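Local coordinates for protein collagen adhesin (Staphylococcus aureus, PDB 2F68) that binds collagen as a staphylococcal surface adhesin, probably by wrapping its two immunoglobulin-like domains around the triple helix in a 'collagen hug', at residues G114-V127 / G133-S144. Numbering follows the deposited sequence.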
loop_
_atom_site.group_PDB
_atom_site.type_symbol
_atom_site.label_atom_id
_atom_site.label_comp_id
_atom_site.label_asym_id
_atom_site.label_seq_id
_atom_site.Cartn_x
_atom_site.Cartn_y
_atom_site.Cartn_z
ATOM N N GLY A 114 -0.590 9.895 0.887
ATOM C CA GLY A 114 -0.493 11.227 0.296
ATOM C C GLY A 114 0.550 11.310 -0.802
ATOM O O GLY A 114 1.674 10.831 -0.639
ATOM N N ARG A 115 0.172 11.926 -1.919
ATOM C CA ARG A 115 1.052 12.057 -3.079
ATOM C C ARG A 115 1.140 13.497 -3.574
ATOM O O ARG A 115 0.135 14.207 -3.626
ATOM C CB ARG A 115 0.569 11.153 -4.218
ATOM C CG ARG A 115 0.967 9.683 -4.094
ATOM C CD ARG A 115 2.407 9.427 -4.549
ATOM N NE ARG A 115 2.702 10.017 -5.856
ATOM C CZ ARG A 115 2.447 9.441 -7.030
ATOM N NH1 ARG A 115 1.883 8.240 -7.087
ATOM N NH2 ARG A 115 2.758 10.071 -8.154
ATOM N N ASN A 116 2.351 13.917 -3.933
ATOM C CA ASN A 116 2.572 15.207 -4.577
ATOM C C ASN A 116 2.769 14.995 -6.078
ATOM O O ASN A 116 3.855 14.617 -6.527
ATOM C CB ASN A 116 3.777 15.926 -3.956
ATOM C CG ASN A 116 3.768 17.429 -4.213
ATOM O OD1 ASN A 116 3.494 17.887 -5.323
ATOM N ND2 ASN A 116 4.081 18.201 -3.179
ATOM N N LEU A 117 1.704 15.231 -6.842
ATOM C CA LEU A 117 1.683 14.937 -8.277
ATOM C C LEU A 117 2.507 15.916 -9.112
ATOM O O LEU A 117 3.240 15.504 -10.013
ATOM C CB LEU A 117 0.239 14.883 -8.799
ATOM C CG LEU A 117 -0.711 13.811 -8.249
ATOM C CD1 LEU A 117 -2.145 14.118 -8.657
ATOM C CD2 LEU A 117 -0.313 12.409 -8.704
ATOM N N THR A 118 2.384 17.206 -8.805
ATOM C CA THR A 118 3.077 18.256 -9.557
ATOM C C THR A 118 4.536 18.443 -9.129
ATOM O O THR A 118 5.306 19.110 -9.827
ATOM C CB THR A 118 2.335 19.610 -9.468
ATOM O OG1 THR A 118 2.001 19.892 -8.103
ATOM C CG2 THR A 118 1.061 19.582 -10.303
ATOM N N GLN A 119 4.902 17.842 -7.995
ATOM C CA GLN A 119 6.248 17.948 -7.411
ATOM C C GLN A 119 6.644 19.413 -7.209
ATOM O O GLN A 119 7.489 19.952 -7.931
ATOM C CB GLN A 119 7.291 17.200 -8.261
ATOM C CG GLN A 119 6.991 15.717 -8.499
ATOM C CD GLN A 119 7.177 14.853 -7.259
ATOM O OE1 GLN A 119 7.956 15.182 -6.362
ATOM N NE2 GLN A 119 6.464 13.733 -7.211
ATOM N N THR A 120 6.022 20.047 -6.217
ATOM C CA THR A 120 6.141 21.492 -6.022
ATOM C C THR A 120 6.446 21.892 -4.575
ATOM O O THR A 120 6.278 21.095 -3.648
ATOM C CB THR A 120 4.866 22.228 -6.522
ATOM O OG1 THR A 120 5.032 23.643 -6.376
ATOM C CG2 THR A 120 3.628 21.776 -5.749
ATOM N N ASN A 121 6.896 23.135 -4.402
ATOM C CA ASN A 121 7.193 23.697 -3.085
ATOM C C ASN A 121 6.471 25.028 -2.848
ATOM O O ASN A 121 6.934 25.867 -2.069
ATOM C CB ASN A 121 8.708 23.883 -2.911
ATOM C CG ASN A 121 9.492 22.603 -3.147
ATOM O OD1 ASN A 121 10.369 22.554 -4.010
ATOM N ND2 ASN A 121 9.180 21.561 -2.382
ATOM N N THR A 122 5.330 25.208 -3.511
ATOM C CA THR A 122 4.605 26.484 -3.494
ATOM C C THR A 122 3.550 26.562 -2.378
ATOM O O THR A 122 2.511 27.211 -2.534
ATOM C CB THR A 122 3.971 26.796 -4.880
ATOM O OG1 THR A 122 4.774 26.229 -5.922
ATOM C CG2 THR A 122 3.860 28.302 -5.102
ATOM N N SER A 123 3.834 25.896 -1.257
ATOM C CA SER A 123 3.029 25.961 -0.023
ATOM C C SER A 123 1.561 25.526 -0.160
ATOM O O SER A 123 1.165 24.501 0.393
ATOM C CB SER A 123 3.132 27.348 0.631
ATOM O OG SER A 123 2.473 27.377 1.886
ATOM N N ASP A 124 0.766 26.314 -0.882
ATOM C CA ASP A 124 -0.668 26.057 -1.037
ATOM C C ASP A 124 -0.997 24.839 -1.900
ATOM O O ASP A 124 -2.024 24.187 -1.695
ATOM C CB ASP A 124 -1.379 27.297 -1.590
ATOM C CG ASP A 124 -1.364 28.469 -0.619
ATOM O OD1 ASP A 124 -1.458 28.290 0.597
ATOM O OD2 ASP A 124 -1.252 29.677 -1.157
ATOM N N ASP A 125 -0.122 24.539 -2.857
ATOM C CA ASP A 125 -0.324 23.419 -3.776
ATOM C C ASP A 125 -0.033 22.063 -3.132
ATOM O O ASP A 125 -0.631 21.054 -3.511
ATOM C CB ASP A 125 0.523 23.599 -5.040
ATOM C CG ASP A 125 0.121 24.822 -5.852
ATOM O OD1 ASP A 125 -1.055 25.242 -5.782
ATOM O OD2 ASP A 125 0.987 25.360 -6.574
ATOM N N LYS A 126 0.879 22.046 -2.161
ATOM C CA LYS A 126 1.260 20.806 -1.475
ATOM C C LYS A 126 0.338 20.442 -0.305
ATOM O O LYS A 126 0.536 19.419 0.356
ATOM C CB LYS A 126 2.731 20.845 -1.030
ATOM C CG LYS A 126 3.104 21.990 -0.089
ATOM C CD LYS A 126 4.413 21.721 0.650
ATOM C CE LYS A 126 5.629 21.849 -0.259
ATOM N NZ LYS A 126 6.898 21.575 0.471
ATOM N N VAL A 127 -0.669 21.280 -0.061
ATOM C CA VAL A 127 -1.635 21.054 1.014
ATOM C C VAL A 127 -2.883 20.341 0.488
ATOM O O VAL A 127 -3.522 20.803 -0.461
ATOM C CB VAL A 127 -2.020 22.384 1.726
ATOM C CG1 VAL A 127 -3.218 22.194 2.653
ATOM C CG2 VAL A 127 -0.835 22.935 2.508
ATOM N N GLY A 133 -18.378 16.745 6.096
ATOM C CA GLY A 133 -19.477 17.608 6.523
ATOM C C GLY A 133 -19.049 19.059 6.613
ATOM O O GLY A 133 -18.659 19.662 5.612
ATOM N N ASN A 134 -19.126 19.618 7.819
ATOM C CA ASN A 134 -18.696 20.993 8.073
ATOM C C ASN A 134 -17.249 21.079 8.561
ATOM O O ASN A 134 -16.690 22.173 8.675
ATOM C CB ASN A 134 -19.635 21.676 9.075
ATOM C CG ASN A 134 -21.031 21.910 8.516
ATOM O OD1 ASN A 134 -22.018 21.860 9.251
ATOM N ND2 ASN A 134 -21.122 22.174 7.215
ATOM N N LYS A 135 -16.651 19.922 8.839
ATOM C CA LYS A 135 -15.295 19.852 9.383
ATOM C C LYS A 135 -14.252 19.620 8.293
ATOM O O LYS A 135 -14.473 18.841 7.362
ATOM C CB LYS A 135 -15.197 18.759 10.455
ATOM C CG LYS A 135 -16.234 18.865 11.576
ATOM C CD LYS A 135 -16.006 20.084 12.461
ATOM C CE LYS A 135 -17.225 20.380 13.319
ATOM N NZ LYS A 135 -17.012 21.559 14.202
ATOM N N SER A 136 -13.117 20.304 8.421
ATOM C CA SER A 136 -12.022 20.203 7.457
ATOM C C SER A 136 -10.657 20.253 8.140
ATOM O O SER A 136 -10.475 20.954 9.138
ATOM C CB SER A 136 -12.125 21.315 6.409
ATOM O OG SER A 136 -12.080 22.596 7.013
ATOM N N THR A 137 -9.704 19.503 7.588
ATOM C CA THR A 137 -8.337 19.445 8.114
ATOM C C THR A 137 -7.310 19.306 6.985
ATOM O O THR A 137 -7.605 18.731 5.934
ATOM C CB THR A 137 -8.167 18.313 9.165
ATOM O OG1 THR A 137 -6.776 18.134 9.468
ATOM C CG2 THR A 137 -8.749 16.999 8.660
ATOM N N ASN A 138 -6.110 19.831 7.217
ATOM C CA ASN A 138 -5.076 19.906 6.183
ATOM C C ASN A 138 -3.913 18.934 6.374
ATOM O O ASN A 138 -3.487 18.670 7.501
ATOM C CB ASN A 138 -4.542 21.337 6.067
ATOM C CG ASN A 138 -5.601 22.326 5.601
ATOM O OD1 ASN A 138 -5.653 23.461 6.077
ATOM N ND2 ASN A 138 -6.448 21.902 4.667
ATOM N N VAL A 139 -3.412 18.411 5.256
ATOM C CA VAL A 139 -2.249 17.523 5.242
ATOM C C VAL A 139 -1.201 18.075 4.276
ATOM O O VAL A 139 -1.490 18.309 3.100
ATOM C CB VAL A 139 -2.622 16.074 4.821
ATOM C CG1 VAL A 139 -1.452 15.125 5.062
ATOM C CG2 VAL A 139 -3.856 15.586 5.565
ATOM N N THR A 140 0.013 18.282 4.783
ATOM C CA THR A 140 1.116 18.799 3.977
ATOM C C THR A 140 1.938 17.649 3.395
ATOM O O THR A 140 2.517 16.849 4.135
ATOM C CB THR A 140 2.026 19.746 4.800
ATOM O OG1 THR A 140 1.221 20.723 5.472
ATOM C CG2 THR A 140 3.028 20.458 3.900
ATOM N N VAL A 141 1.972 17.571 2.066
ATOM C CA VAL A 141 2.708 16.520 1.363
ATOM C C VAL A 141 3.911 17.113 0.625
ATOM O O VAL A 141 3.755 17.792 -0.393
ATOM C CB VAL A 141 1.801 15.731 0.376
ATOM C CG1 VAL A 141 2.569 14.576 -0.260
ATOM C CG2 VAL A 141 0.553 15.210 1.080
ATOM N N HIS A 142 5.105 16.851 1.153
ATOM C CA HIS A 142 6.349 17.338 0.556
ATOM C C HIS A 142 6.695 16.553 -0.707
ATOM O O HIS A 142 6.385 15.364 -0.810
ATOM C CB HIS A 142 7.499 17.256 1.564
ATOM C CG HIS A 142 7.235 17.986 2.845
ATOM N ND1 HIS A 142 7.393 19.349 2.973
ATOM C CD2 HIS A 142 6.823 17.539 4.056
ATOM C CE1 HIS A 142 7.090 19.711 4.207
ATOM N NE2 HIS A 142 6.741 18.632 4.885
ATOM N N LYS A 143 7.338 17.226 -1.660
ATOM C CA LYS A 143 7.691 16.619 -2.945
ATOM C C LYS A 143 8.822 15.594 -2.819
ATOM O O LYS A 143 9.573 15.599 -1.838
ATOM C CB LYS A 143 8.047 17.698 -3.979
ATOM C CG LYS A 143 9.416 18.345 -3.791
ATOM C CD LYS A 143 9.778 19.233 -4.973
ATOM C CE LYS A 143 11.283 19.460 -5.067
ATOM N NZ LYS A 143 11.833 20.221 -3.909
ATOM N N SER A 144 8.931 14.719 -3.816
ATOM C CA SER A 144 9.970 13.693 -3.852
ATOM C C SER A 144 11.324 14.285 -4.237
ATOM O O SER A 144 11.419 15.105 -5.152
ATOM C CB SER A 144 9.585 12.576 -4.827
ATOM O OG SER A 144 10.535 11.524 -4.804
HETATM O O HOH W 1 9.036 19.801 -0.175
#
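V127 and T140 form an antiparallel non-hydrogen-bonded pair at the open end of the hairpin of strands 127-132 and 135-141, and just beyond it V141 N gives K126 O a nearly straight hydrogen bond of 2.9 Å (N-H...O 174°). In the loop leading from strand 104-116 to this hairpin, Q119 lies beside K143 and S144, N121 beside K143, and K126 beside V141. With chi1 of -160° turning its amide away from the backbone N, N116 sends ND2 to V141 O at 2.8 Å, the donor tilted 26° from the carbonyl plane. OD1 turns to the loop that follows, accepting weak bonds from the backbone N of Q119 and T120. Nearby, V141 CG1 packs over the backbone of R115 and N116. Q119, bent at chi2, brings OE1 to S144 N at 2.8 Å, in its carbonyl plane. K143 crosses the N121 amide at about a right angle; its last bend delivers NZ to a lone pair of OD1, 2.8 Å away. K126 runs obliquely past T140, CD to CG2 3.8 Å, and its NZ reaches a water at 2.9 Å and, weakly, H142 ND1, while H142 NE2 is bonded to K26. One carbonyl, V141 O, and one amide, S144 N, are thus held by neutral amide side chains, tying the loop to the segment that leaves the 127-132/135-141 hairpin toward the second domain.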